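Local atomic coordinates of methylase yhhF (Escherichia coli, PDB entry 2FPO), a protein that methylates the N2 atom of guanine 966 of 16S rRNA in the assembled 30S particle, using S-adenosyl-L-methionine as methyl donor. Residues 15-20 against 73-78; 58-63 against 80-85; 122-127 against 149-154; 157-162 against 182-187. All coordinates share one frame; numbering follows the deposited sequence.

Contact 1 of 4, residues 15-20 against 73-78; sequences RIIGGQ and LSRYAA
The C-terminal end of helix 67-74, closed by a Schellman motif with Y76 at positive phi, receives residues 15-20, the end of strand 13-15 and the start of the loop to strand 25-27. The tightest bond runs from the S74 hydroxyl: OG lies 2.5 Å from G18 O, in the carbonyl plane and on a lone pair, with OG anti to the backbone N (chi1 -173°). The same serine also accepts through its backbone: Q20 N meets S74 O at 2.9 Å in an almost straight bond (175°), although the donor sits well above that carbonyl plane. The side chain of Q20 then turns back over the helix end. Its CG takes the crowded place between backbone N and carbonyl carbon, and NE2 comes within 3.2 Å of L73 O, the acceptor that also holds Y76 N in the Schellman turn. On this path Q20 CB passes 3.3 Å from Y76 OH, with the amide plane tilted 26° from the phenol ring. The R75 side chain sets off away from the loop, but its extended chain brings the guanidinium back alongside it, so that G18 CA lies over one face and I17 meets its edge. E71, one turn earlier, fixes that group by a salt bridge to NE and also accepts I17 N. An alanine at R75 would remove the guanidinium that meets G18 CA and E71, and would probably seat the loop less firmly. S74 OG also takes a hydrogen bond from the backbone N of W21, next in the loop.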
loop_
_atom_site.group_PDB
_atom_site.type_symbol
_atom_site.label_atom_id
_atom_site.label_comp_id
_atom_site.label_asym_id
_atom_site.label_seq_id
_atom_site.Cartn_x
_atom_site.Cartn_y
_atom_site.Cartn_z
ATOM N N ARG A 15 4.213 9.990 -11.666
ATOM C CA ARG A 15 5.455 9.503 -12.260
ATOM C C ARG A 15 5.959 8.294 -11.472
ATOM O O ARG A 15 6.018 8.337 -10.252
ATOM C CB ARG A 15 6.521 10.606 -12.387
ATOM C CG ARG A 15 7.589 10.272 -13.445
ATOM C CD ARG A 15 8.789 11.250 -13.447
ATOM N NE ARG A 15 9.197 11.596 -12.085
ATOM C CZ ARG A 15 10.366 12.127 -11.740
ATOM N NH1 ARG A 15 11.303 12.379 -12.655
ATOM N NH2 ARG A 15 10.597 12.399 -10.458
ATOM N N ILE A 16 6.254 7.207 -12.188
ATOM C CA ILE A 16 6.886 6.029 -11.617
ATOM C C ILE A 16 8.404 6.292 -11.542
ATOM O O ILE A 16 9.075 6.504 -12.555
ATOM C CB ILE A 16 6.548 4.749 -12.396
ATOM C CG1 ILE A 16 5.046 4.413 -12.231
ATOM C CG2 ILE A 16 7.416 3.586 -11.902
ATOM C CD1 ILE A 16 4.545 3.273 -13.078
ATOM N N ILE A 17 8.931 6.310 -10.326
ATOM C CA ILE A 17 10.303 6.772 -10.158
ATOM C C ILE A 17 11.351 5.667 -10.197
ATOM O O ILE A 17 12.541 5.968 -10.263
ATOM C CB ILE A 17 10.469 7.647 -8.902
ATOM C CG1 ILE A 17 9.981 6.910 -7.674
ATOM C CG2 ILE A 17 9.754 8.998 -9.083
ATOM C CD1 ILE A 17 10.674 7.330 -6.429
ATOM N N GLY A 18 10.914 4.404 -10.166
ATOM C CA GLY A 18 11.838 3.277 -10.188
ATOM C C GLY A 18 11.372 2.053 -10.949
ATOM O O GLY A 18 10.210 1.956 -11.347
ATOM N N GLY A 19 12.292 1.110 -11.125
ATOM C CA GLY A 19 12.035 -0.191 -11.748
ATOM C C GLY A 19 11.840 -0.206 -13.261
ATOM O O GLY A 19 12.346 0.648 -13.986
ATOM N N GLN A 20 11.086 -1.178 -13.743
ATOM C CA GLN A 20 10.950 -1.366 -15.185
ATOM C C GLN A 20 10.227 -0.224 -15.902
ATOM O O GLN A 20 10.486 -0.001 -17.074
ATOM C CB GLN A 20 10.296 -2.707 -15.501
ATOM C CG GLN A 20 8.863 -2.834 -15.042
ATOM C CD GLN A 20 8.361 -4.244 -15.200
ATOM O OE1 GLN A 20 8.402 -4.816 -16.302
ATOM N NE2 GLN A 20 7.886 -4.826 -14.100
ATOM N N LEU A 73 4.790 -2.813 -8.556
ATOM C CA LEU A 73 4.837 -3.625 -9.754
ATOM C C LEU A 73 6.038 -3.322 -10.644
ATOM O O LEU A 73 6.617 -4.223 -11.258
ATOM C CB LEU A 73 3.540 -3.473 -10.559
ATOM C CG LEU A 73 2.347 -4.077 -9.819
ATOM C CD1 LEU A 73 1.053 -3.367 -10.287
ATOM C CD2 LEU A 73 2.253 -5.629 -9.944
ATOM N N SER A 74 6.387 -2.049 -10.729
ATOM C CA SER A 74 7.517 -1.641 -11.533
ATOM C C SER A 74 8.803 -2.337 -11.047
ATOM O O SER A 74 9.611 -2.811 -11.856
ATOM C CB SER A 74 7.668 -0.123 -11.482
ATOM O OG SER A 74 8.662 0.304 -12.397
ATOM N N ARG A 75 8.939 -2.428 -9.726
ATOM C CA ARG A 75 10.122 -2.930 -9.076
ATOM C C ARG A 75 10.039 -4.447 -8.865
ATOM O O ARG A 75 10.700 -5.020 -7.975
ATOM C CB ARG A 75 10.326 -2.163 -7.780
ATOM C CG ARG A 75 10.501 -0.657 -8.000
ATOM C CD ARG A 75 10.547 0.062 -6.655
ATOM N NE ARG A 75 10.621 1.530 -6.760
ATOM C CZ ARG A 75 11.648 2.279 -6.374
ATOM N NH1 ARG A 75 12.749 1.722 -5.867
ATOM N NH2 ARG A 75 11.580 3.606 -6.484
ATOM N N TYR A 76 9.211 -5.071 -9.710
ATOM C CA TYR A 76 9.136 -6.518 -9.887
ATOM C C TYR A 76 8.500 -7.268 -8.717
ATOM O O TYR A 76 8.818 -8.438 -8.480
ATOM C CB TYR A 76 10.516 -7.105 -10.255
ATOM C CG TYR A 76 11.133 -6.475 -11.494
ATOM C CD1 TYR A 76 10.748 -6.876 -12.773
ATOM C CD2 TYR A 76 12.103 -5.467 -11.378
ATOM C CE1 TYR A 76 11.325 -6.303 -13.917
ATOM C CE2 TYR A 76 12.676 -4.875 -12.511
ATOM C CZ TYR A 76 12.282 -5.296 -13.772
ATOM O OH TYR A 76 12.857 -4.714 -14.880
ATOM N N ALA A 77 7.578 -6.610 -8.002
ATOM C CA ALA A 77 6.598 -7.333 -7.203
ATOM C C ALA A 77 6.040 -8.452 -8.080
ATOM O O ALA A 77 5.824 -8.245 -9.262
ATOM C CB ALA A 77 5.457 -6.397 -6.751
ATOM N N ALA A 78 5.817 -9.623 -7.491
ATOM C CA ALA A 78 5.171 -10.755 -8.162
ATOM C C ALA A 78 3.706 -10.432 -8.468
ATOM O O ALA A 78 3.195 -10.756 -9.558
ATOM C CB ALA A 78 5.270 -11.997 -7.286
#

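Contact 2 of 4, residues 58-63 against 80-85; sequences CLDCFA and ATLIEM
T81 O has two grips, both from strand 57-60: D60 N gives it a hydrogen bond of 2.9 Å lying nearly along the C=O axis, and L59 CA adds a CA-H...O contact, with L59 CA 3.3 Å from T81 O. T81 N completes the link by donating to C58 O, so T81 is bonded to both neighbours of L59, the regular parallel pattern. D60 in turn straddles L82, its O taking I83 N at 2.8 Å. The pairing outlasts the strand, for A63 N still reaches I83 O (2.8 Å) after the chain has begun to turn into the glycine-rich loop that follows the first strand of a class I methyltransferase. On one face L59 and T81 run side by side, with L59 CG anti to the backbone N (chi1 168°); this swings CD1 across to both T81 CG2 and I83 CG1, each 3.9 Å away. On the other face L82 CD2 packs under D60 CB at 3.6 Å, while A63 CB settles against L82 CB at 3.8 Å. The E84 chain bends at chi2 (59°) and curls back toward the loop, where OE1 accepts G64 N and OE2 accepts D86 N. An acidic residue at this strand end commonly meets the ribose of S-adenosylmethionine in such enzymes, a role E84 would be consistent with. Strands 57-60 and 79-83 are joined through helix 67-74 as a beta-alpha-beta unit; strand 123-128 flanks 57-60 on its other edge, and L59 and C61 pack on helices 112-116 and 137-146.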
loop_
_atom_site.group_PDB
_atom_site.type_symbol
_atom_site.label_atom_id
_atom_site.label_comp_id
_atom_site.label_asym_id
_atom_site.label_seq_id
_atom_site.Cartn_x
_atom_site.Cartn_y
_atom_site.Cartn_z
ATOM N N CYS A 58 1.822 -7.999 -2.853
ATOM C CA CYS A 58 1.489 -6.697 -2.262
ATOM C C CYS A 58 -0.006 -6.422 -2.243
ATOM O O CYS A 58 -0.747 -6.730 -3.189
ATOM C CB CYS A 58 2.184 -5.550 -3.019
ATOM S SG CYS A 58 3.962 -5.773 -3.198
ATOM N N LEU A 59 -0.451 -5.836 -1.154
ATOM C CA LEU A 59 -1.841 -5.420 -1.069
ATOM C C LEU A 59 -1.860 -3.929 -0.738
ATOM O O LEU A 59 -1.237 -3.489 0.225
ATOM C CB LEU A 59 -2.553 -6.280 -0.008
ATOM C CG LEU A 59 -3.946 -5.814 0.439
ATOM C CD1 LEU A 59 -4.948 -6.110 -0.713
ATOM C CD2 LEU A 59 -4.300 -6.520 1.762
ATOM N N ASP A 60 -2.565 -3.140 -1.545
ATOM C CA ASP A 60 -2.735 -1.710 -1.266
ATOM C C ASP A 60 -4.194 -1.470 -0.835
ATOM O O ASP A 60 -5.114 -1.562 -1.670
ATOM C CB ASP A 60 -2.406 -0.916 -2.522
ATOM C CG ASP A 60 -2.151 0.572 -2.253
ATOM O OD1 ASP A 60 -2.613 1.135 -1.238
ATOM O OD2 ASP A 60 -1.496 1.185 -3.100
ATOM N N CYS A 61 -4.383 -1.158 0.454
ATOM C CA CYS A 61 -5.731 -1.039 1.043
ATOM C C CYS A 61 -6.550 0.163 0.596
ATOM O O CYS A 61 -7.787 0.115 0.706
ATOM C CB CYS A 61 -5.675 -1.074 2.572
ATOM S SG CYS A 61 -5.000 -2.642 3.203
ATOM N N PHE A 62 -5.876 1.236 0.167
ATOM C CA PHE A 62 -6.523 2.494 -0.269
ATOM C C PHE A 62 -5.635 2.959 -1.391
ATOM O O PHE A 62 -4.790 3.870 -1.208
ATOM C CB PHE A 62 -6.567 3.583 0.855
ATOM C CG PHE A 62 -7.138 3.086 2.154
ATOM C CD1 PHE A 62 -8.504 3.168 2.403
ATOM C CD2 PHE A 62 -6.304 2.496 3.108
ATOM C CE1 PHE A 62 -9.047 2.631 3.619
ATOM C CE2 PHE A 62 -6.810 1.968 4.315
ATOM C CZ PHE A 62 -8.185 2.053 4.582
ATOM N N ALA A 63 -5.786 2.315 -2.541
ATOM C CA ALA A 63 -4.793 2.470 -3.623
ATOM C C ALA A 63 -4.797 3.850 -4.279
ATOM O O ALA A 63 -3.755 4.299 -4.754
ATOM C CB ALA A 63 -4.932 1.351 -4.664
ATOM N N ALA A 80 0.081 -7.641 -7.144
ATOM C CA ALA A 80 -0.526 -6.583 -6.325
ATOM C C ALA A 80 -2.036 -6.578 -6.458
ATOM O O ALA A 80 -2.592 -6.496 -7.567
ATOM C CB ALA A 80 0.022 -5.220 -6.681
ATOM N N THR A 81 -2.691 -6.660 -5.318
ATOM C CA THR A 81 -4.127 -6.468 -5.249
ATOM C C THR A 81 -4.346 -5.049 -4.718
ATOM O O THR A 81 -3.802 -4.664 -3.663
ATOM C CB THR A 81 -4.763 -7.514 -4.345
ATOM O OG1 THR A 81 -4.556 -8.798 -4.938
ATOM C CG2 THR A 81 -6.277 -7.251 -4.160
ATOM N N LEU A 82 -5.089 -4.268 -5.495
ATOM C CA LEU A 82 -5.226 -2.836 -5.242
ATOM C C LEU A 82 -6.689 -2.519 -4.916
ATOM O O LEU A 82 -7.549 -2.691 -5.752
ATOM C CB LEU A 82 -4.753 -2.021 -6.460
ATOM C CG LEU A 82 -3.338 -2.373 -6.981
ATOM C CD1 LEU A 82 -3.027 -1.646 -8.293
ATOM C CD2 LEU A 82 -2.256 -2.079 -5.946
ATOM N N ILE A 83 -6.944 -2.048 -3.701
ATOM C CA ILE A 83 -8.309 -1.857 -3.212
ATOM C C ILE A 83 -8.645 -0.351 -3.207
ATOM O O ILE A 83 -7.878 0.449 -2.674
ATOM C CB ILE A 83 -8.538 -2.403 -1.764
ATOM C CG1 ILE A 83 -7.984 -3.830 -1.572
ATOM C CG2 ILE A 83 -10.071 -2.359 -1.414
ATOM C CD1 ILE A 83 -8.465 -4.813 -2.656
ATOM N N GLU A 84 -9.767 0.020 -3.820
ATOM C CA GLU A 84 -10.077 1.431 -3.964
ATOM C C GLU A 84 -11.569 1.655 -3.960
ATOM O O GLU A 84 -12.279 1.119 -4.809
ATOM C CB GLU A 84 -9.401 2.035 -5.219
ATOM C CG GLU A 84 -9.870 3.512 -5.563
ATOM C CD GLU A 84 -9.599 4.500 -4.426
ATOM O OE1 GLU A 84 -8.492 4.404 -3.805
ATOM O OE2 GLU A 84 -10.492 5.347 -4.108
HETATM N N MSE A 85 -12.036 2.479 -3.020
HETATM C CA MSE A 85 -13.461 2.762 -2.810
HETATM C C MSE A 85 -14.089 3.592 -3.941
HETATM O O MSE A 85 -15.251 3.394 -4.290
HETATM C CB MSE A 85 -13.664 3.466 -1.448
HETATM C CG MSE A 85 -15.121 3.538 -0.934
HETATM SE SE MSE A 85 -16.030 5.251 -1.301
HETATM C CE MSE A 85 -16.004 5.995 0.427
#

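Contact 3 of 4, residues 122-127 against 149-154; sequences PHNIVF and WLADEA
H123 and W149 project side by side in the same direction, the imidazole CE1 approaching the rim of the indole near its plane, 4.0 Å from CE3. Both side chains have CG anti to the carbonyl carbon and beside the backbone N, and the rings come to lie abreast. Between their backbones W149 O takes two donors from the same residue: H123 N at 2.9 Å, bent (140°) and well above the carbonyl plane, and H123 ND1 in a weak bond of 3.4 Å, with the oxygen at the in-plane edge of the imidazole. ND1 has another weak partner in T121 O, so the rotation of the imidazole is probably influenced by these two carbonyls, though only through weak bonds. The indole has its own fixed point, since NE1 donates to L116 O while its ring meets that of F115. A straighter bond follows, A151 N to H123 O at 2.9 Å, and the parallel bridge between H123 and L150 is complete. A second pair of side chains, V126 and L150, crosses at about a right angle, CG2 touching CD2 at 3.7 Å. At the outer end P122 lays CB against A151 CB, 4.1 Å away. Beyond this both segments turn a corner, at N124 and at D152 and E153, and A154 N bonds to A151 O; A154 CB comes back to within 3.3 Å of H123 O. Strand 123-128, helix 137-146 and strand 154-161 form a beta-alpha-beta unit of the Rossmann-like methyltransferase fold, and this short bridge lies at the entry to its two strands.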
loop_
_atom_site.group_PDB
_atom_site.type_symbol
_atom_site.label_atom_id
_atom_site.label_comp_id
_atom_site.label_asym_id
_atom_site.label_seq_id
_atom_site.Cartn_x
_atom_site.Cartn_y
_atom_site.Cartn_z
ATOM N N PRO A 122 -2.479 -14.386 2.418
ATOM C CA PRO A 122 -1.301 -13.690 2.959
ATOM C C PRO A 122 -0.474 -12.868 1.949
ATOM O O PRO A 122 -0.209 -13.303 0.816
ATOM C CB PRO A 122 -0.462 -14.824 3.556
ATOM C CG PRO A 122 -0.876 -16.046 2.760
ATOM C CD PRO A 122 -2.339 -15.852 2.479
ATOM N N HIS A 123 -0.078 -11.676 2.383
ATOM C CA HIS A 123 0.781 -10.789 1.596
ATOM C C HIS A 123 2.063 -10.466 2.357
ATOM O O HIS A 123 2.056 -10.314 3.590
ATOM C CB HIS A 123 0.051 -9.485 1.245
ATOM C CG HIS A 123 -1.119 -9.669 0.332
ATOM N ND1 HIS A 123 -2.350 -10.116 0.773
ATOM C CD2 HIS A 123 -1.232 -9.509 -1.012
ATOM C CE1 HIS A 123 -3.180 -10.186 -0.260
ATOM N NE2 HIS A 123 -2.520 -9.846 -1.356
ATOM N N ASN A 124 3.145 -10.329 1.595
ATOM C CA ASN A 124 4.455 -9.945 2.084
ATOM C C ASN A 124 4.559 -8.444 2.424
ATOM O O ASN A 124 5.299 -8.055 3.355
ATOM C CB ASN A 124 5.499 -10.281 1.005
ATOM C CG ASN A 124 5.439 -11.728 0.573
ATOM O OD1 ASN A 124 5.809 -12.640 1.333
ATOM N ND2 ASN A 124 4.958 -11.961 -0.648
ATOM N N ILE A 125 3.842 -7.620 1.658
ATOM C CA ILE A 125 3.886 -6.154 1.793
ATOM C C ILE A 125 2.490 -5.556 1.712
ATOM O O ILE A 125 1.762 -5.770 0.733
ATOM C CB ILE A 125 4.806 -5.507 0.684
ATOM C CG1 ILE A 125 6.249 -6.056 0.766
ATOM C CG2 ILE A 125 4.740 -3.958 0.687
ATOM C CD1 ILE A 125 7.224 -5.477 -0.274
ATOM N N VAL A 126 2.123 -4.775 2.711
ATOM C CA VAL A 126 0.805 -4.098 2.719
ATOM C C VAL A 126 0.971 -2.607 2.932
ATOM O O VAL A 126 1.763 -2.170 3.792
ATOM C CB VAL A 126 -0.173 -4.703 3.787
ATOM C CG1 VAL A 126 -1.573 -4.040 3.756
ATOM C CG2 VAL A 126 -0.303 -6.207 3.615
ATOM N N PHE A 127 0.235 -1.836 2.130
ATOM C CA PHE A 127 0.230 -0.381 2.211
ATOM C C PHE A 127 -1.073 0.098 2.856
ATOM O O PHE A 127 -2.166 -0.216 2.370
ATOM C CB PHE A 127 0.364 0.264 0.831
ATOM C CG PHE A 127 1.563 -0.226 0.040
ATOM C CD1 PHE A 127 2.867 0.159 0.392
ATOM C CD2 PHE A 127 1.383 -1.029 -1.077
ATOM C CE1 PHE A 127 3.987 -0.321 -0.353
ATOM C CE2 PHE A 127 2.496 -1.499 -1.834
ATOM C CZ PHE A 127 3.794 -1.144 -1.464
ATOM N N TRP A 149 -4.543 -11.743 6.258
ATOM C CA TRP A 149 -4.012 -10.983 5.130
ATOM C C TRP A 149 -2.471 -10.877 5.095
ATOM O O TRP A 149 -1.894 -10.340 4.151
ATOM C CB TRP A 149 -4.640 -9.570 5.141
ATOM C CG TRP A 149 -6.144 -9.619 4.883
ATOM C CD1 TRP A 149 -7.142 -9.507 5.798
ATOM C CD2 TRP A 149 -6.783 -9.836 3.605
ATOM N NE1 TRP A 149 -8.385 -9.602 5.173
ATOM C CE2 TRP A 149 -8.187 -9.836 3.834
ATOM C CE3 TRP A 149 -6.297 -10.042 2.288
ATOM C CZ2 TRP A 149 -9.119 -10.003 2.803
ATOM C CZ3 TRP A 149 -7.236 -10.242 1.250
ATOM C CH2 TRP A 149 -8.620 -10.210 1.516
ATOM N N LEU A 150 -1.813 -11.338 6.150
ATOM C CA LEU A 150 -0.375 -11.076 6.322
ATOM C C LEU A 150 0.361 -12.396 6.252
ATOM O O LEU A 150 -0.075 -13.355 6.854
ATOM C CB LEU A 150 -0.094 -10.367 7.675
ATOM C CG LEU A 150 -0.815 -9.027 7.928
ATOM C CD1 LEU A 150 -0.404 -8.421 9.254
ATOM C CD2 LEU A 150 -0.467 -8.065 6.826
ATOM N N ALA A 151 1.454 -12.433 5.494
ATOM C CA ALA A 151 2.367 -13.559 5.498
ATOM C C ALA A 151 3.085 -13.526 6.830
ATOM O O ALA A 151 3.106 -12.494 7.510
ATOM C CB ALA A 151 3.364 -13.478 4.333
ATOM N N ASP A 152 3.614 -14.685 7.208
ATOM C CA ASP A 152 4.394 -14.877 8.426
ATOM C C ASP A 152 5.254 -13.697 8.875
ATOM O O ASP A 152 5.167 -13.330 10.060
ATOM C CB ASP A 152 5.227 -16.174 8.345
ATOM C CG ASP A 152 4.358 -17.428 8.442
ATOM O OD1 ASP A 152 3.139 -17.277 8.695
ATOM O OD2 ASP A 152 4.873 -18.560 8.266
ATOM N N GLU A 153 6.057 -13.108 7.972
ATOM C CA GLU A 153 6.904 -11.969 8.343
ATOM C C GLU A 153 6.625 -10.705 7.535
ATOM O O GLU A 153 7.543 -10.060 7.035
ATOM C CB GLU A 153 8.393 -12.309 8.227
ATOM C CG GLU A 153 8.907 -13.336 9.241
ATOM C CD GLU A 153 10.430 -13.341 9.307
ATOM O OE1 GLU A 153 10.971 -13.878 10.290
ATOM O OE2 GLU A 153 11.078 -12.784 8.384
ATOM N N ALA A 154 5.362 -10.343 7.419
ATOM C CA ALA A 154 4.952 -9.242 6.557
ATOM C C ALA A 154 5.451 -7.850 7.011
ATOM O O ALA A 154 5.729 -7.620 8.197
ATOM C CB ALA A 154 3.430 -9.268 6.413
#

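Contact 4 of 4, residues 157-162 against 182-187; sequences YVESEV and GQVAYR
Residues 157-162 run antiparallel to 182-187 (164° between the strand directions), the pairing that brings in 184-191, the one reversed strand, which sets the class I methyltransferase sheet apart from an all-parallel Rossmann sheet. Y157 comes first, its CG anti to the backbone N, which carries the phenol along the strand until OH donates to the anti lone pair of E159 OE1 at 2.7 Å. The same oxygen, Y157 OH, touches the edge of the Y186 ring at CD1, 3.3 Å away. V158 and R187 form a hydrogen-bonded pair, V158 N to R187 O being nearly straight (171°). E159 runs extended beside Y186, its carboxylate turned 66° from the ring plane and OE1 at the ring edge, 3.7 Å from CE1, while CG packs on V184 CG1. OE2 lies near D129 OD1, a closeness of like charges that may raise the proton affinity of one of them. A glutamine at E159 would probably weaken the grip on Y157 OH by removing the charge of its acceptor. S160 continues with a tight exchange, A185 N reaching S160 O at 2.7 Å. E161 O binds a water shared with R187 NH1, and V162 N donates to Q183 O. The R187 guanidinium, lying over A185 CB and bridged to E178 through NE, holds a further water in its plane, 2.9 Å from NH2 and 2.9 Å from V162 O.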
loop_
_atom_site.group_PDB
_atom_site.type_symbol
_atom_site.label_atom_id
_atom_site.label_comp_id
_atom_site.label_asym_id
_atom_site.label_seq_id
_atom_site.Cartn_x
_atom_site.Cartn_y
_atom_site.Cartn_z
ATOM N N TYR A 157 3.171 -0.854 5.717
ATOM C CA TYR A 157 3.505 0.562 5.658
ATOM C C TYR A 157 2.290 1.313 6.161
ATOM O O TYR A 157 1.168 1.042 5.723
ATOM C CB TYR A 157 3.875 0.970 4.217
ATOM C CG TYR A 157 3.926 2.472 3.946
ATOM C CD1 TYR A 157 4.986 3.259 4.415
ATOM C CD2 TYR A 157 2.918 3.094 3.212
ATOM C CE1 TYR A 157 5.031 4.644 4.158
ATOM C CE2 TYR A 157 2.953 4.460 2.955
ATOM C CZ TYR A 157 3.995 5.230 3.427
ATOM O OH TYR A 157 4.007 6.580 3.142
ATOM N N VAL A 158 2.525 2.224 7.099
ATOM C CA VAL A 158 1.473 3.006 7.722
ATOM C C VAL A 158 1.892 4.467 7.669
ATOM O O VAL A 158 2.996 4.832 8.064
ATOM C CB VAL A 158 1.188 2.568 9.221
ATOM C CG1 VAL A 158 0.147 3.477 9.858
ATOM C CG2 VAL A 158 0.726 1.139 9.280
ATOM N N GLU A 159 1.018 5.284 7.095
ATOM C CA GLU A 159 1.210 6.709 7.031
ATOM C C GLU A 159 0.175 7.402 7.955
ATOM O O GLU A 159 -1.027 7.073 7.937
ATOM C CB GLU A 159 1.052 7.155 5.580
ATOM C CG GLU A 159 1.256 8.601 5.357
ATOM C CD GLU A 159 1.287 8.976 3.875
ATOM O OE1 GLU A 159 1.917 8.243 3.069
ATOM O OE2 GLU A 159 0.691 10.029 3.549
ATOM N N SER A 160 0.656 8.352 8.761
ATOM C CA SER A 160 -0.183 9.008 9.755
ATOM C C SER A 160 0.381 10.352 10.209
ATOM O O SER A 160 1.581 10.503 10.327
ATOM C CB SER A 160 -0.358 8.083 10.962
ATOM O OG SER A 160 -1.385 8.558 11.810
ATOM N N GLU A 161 -0.503 11.311 10.486
ATOM C CA GLU A 161 -0.091 12.609 11.015
ATOM C C GLU A 161 0.550 12.430 12.386
ATOM O O GLU A 161 0.014 11.711 13.235
ATOM C CB GLU A 161 -1.288 13.561 11.119
ATOM C CG GLU A 161 -1.784 14.096 9.788
ATOM C CD GLU A 161 -2.296 13.003 8.848
ATOM O OE1 GLU A 161 -3.126 12.161 9.282
ATOM O OE2 GLU A 161 -1.862 12.999 7.672
ATOM N N VAL A 162 1.698 13.068 12.579
ATOM C CA VAL A 162 2.444 13.036 13.857
ATOM C C VAL A 162 1.532 13.268 15.067
ATOM O O VAL A 162 1.561 12.504 16.041
ATOM C CB VAL A 162 3.575 14.082 13.875
ATOM C CG1 VAL A 162 4.097 14.300 15.289
ATOM C CG2 VAL A 162 4.689 13.640 12.965
ATOM N N GLY A 182 7.702 16.871 7.956
ATOM C CA GLY A 182 6.587 17.795 8.080
ATOM C C GLY A 182 5.668 17.394 9.218
ATOM O O GLY A 182 6.097 17.132 10.349
ATOM N N GLN A 183 4.390 17.347 8.896
ATOM C CA GLN A 183 3.365 16.991 9.854
ATOM C C GLN A 183 3.129 15.472 9.876
ATOM O O GLN A 183 2.216 15.022 10.552
ATOM C CB GLN A 183 2.064 17.714 9.471
ATOM C CG GLN A 183 1.693 17.541 7.976
ATOM C CD GLN A 183 0.273 17.988 7.611
ATOM O OE1 GLN A 183 -0.497 17.218 7.026
ATOM N NE2 GLN A 183 -0.066 19.243 7.934
ATOM N N VAL A 184 3.935 14.691 9.140
ATOM C CA VAL A 184 3.579 13.276 8.840
ATOM C C VAL A 184 4.624 12.241 9.282
ATOM O O VAL A 184 5.821 12.415 9.073
ATOM C CB VAL A 184 3.251 13.054 7.330
ATOM C CG1 VAL A 184 2.618 11.681 7.104
ATOM C CG2 VAL A 184 2.319 14.131 6.807
ATOM N N ALA A 185 4.148 11.160 9.889
ATOM C CA ALA A 185 5.007 10.049 10.268
ATOM C C ALA A 185 4.806 8.901 9.295
ATOM O O ALA A 185 3.691 8.427 9.088
ATOM C CB ALA A 185 4.744 9.619 11.701
ATOM N N TYR A 186 5.904 8.487 8.670
ATOM C CA TYR A 186 5.900 7.388 7.704
ATOM C C TYR A 186 6.548 6.202 8.388
ATOM O O TYR A 186 7.691 6.285 8.805
ATOM C CB TYR A 186 6.687 7.790 6.462
ATOM C CG TYR A 186 6.197 9.081 5.840
ATOM C CD1 TYR A 186 5.172 9.069 4.885
ATOM C CD2 TYR A 186 6.752 10.311 6.203
ATOM C CE1 TYR A 186 4.719 10.232 4.325
ATOM C CE2 TYR A 186 6.299 11.489 5.632
ATOM C CZ TYR A 186 5.288 11.431 4.685
ATOM O OH TYR A 186 4.805 12.579 4.127
ATOM N N ARG A 187 5.812 5.107 8.534
ATOM C CA ARG A 187 6.298 3.973 9.329
ATOM C C ARG A 187 6.173 2.636 8.579
ATOM O O ARG A 187 5.295 2.458 7.744
ATOM C CB ARG A 187 5.543 3.892 10.653
ATOM C CG ARG A 187 5.725 5.113 11.541
ATOM C CD ARG A 187 4.883 5.009 12.810
ATOM N NE ARG A 187 5.157 6.143 13.683
ATOM C CZ ARG A 187 4.290 7.109 13.956
ATOM N NH1 ARG A 187 3.080 7.088 13.436
ATOM N NH2 ARG A 187 4.635 8.088 14.765
HETATM O O HOH W 1 2.559 6.297 10.499
HETATM O O HOH W 2 1.391 9.219 14.061
HETATM O O HOH W 3 3.620 10.520 16.068
#

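In the fold
Three of the four contacts are built on one mixed sheet, ordered 105-108, 79-83, 57-60, 123-128, 154-161, 184-191, 173-181, as in class I methyltransferases. Contact 2 and contact 3, with centres 13 Å apart, meet where strands 57-60 and 123-128 pair, L59 N lying 2.9 Å from I125 O. Contacts 3 and 4 join through strands 123-128 and 154-161. Contacts 1 and 2 interleave along the chain; contacts 3 and 4 follow in series. Contact 1 stands off the sheet, about 23 Å from contact 4 between centres, but touches contact 2 because helix 67-74 connects strands 57-60 and 79-83. Through that helix the N-terminal loop is joined to the core of the catalytic domain.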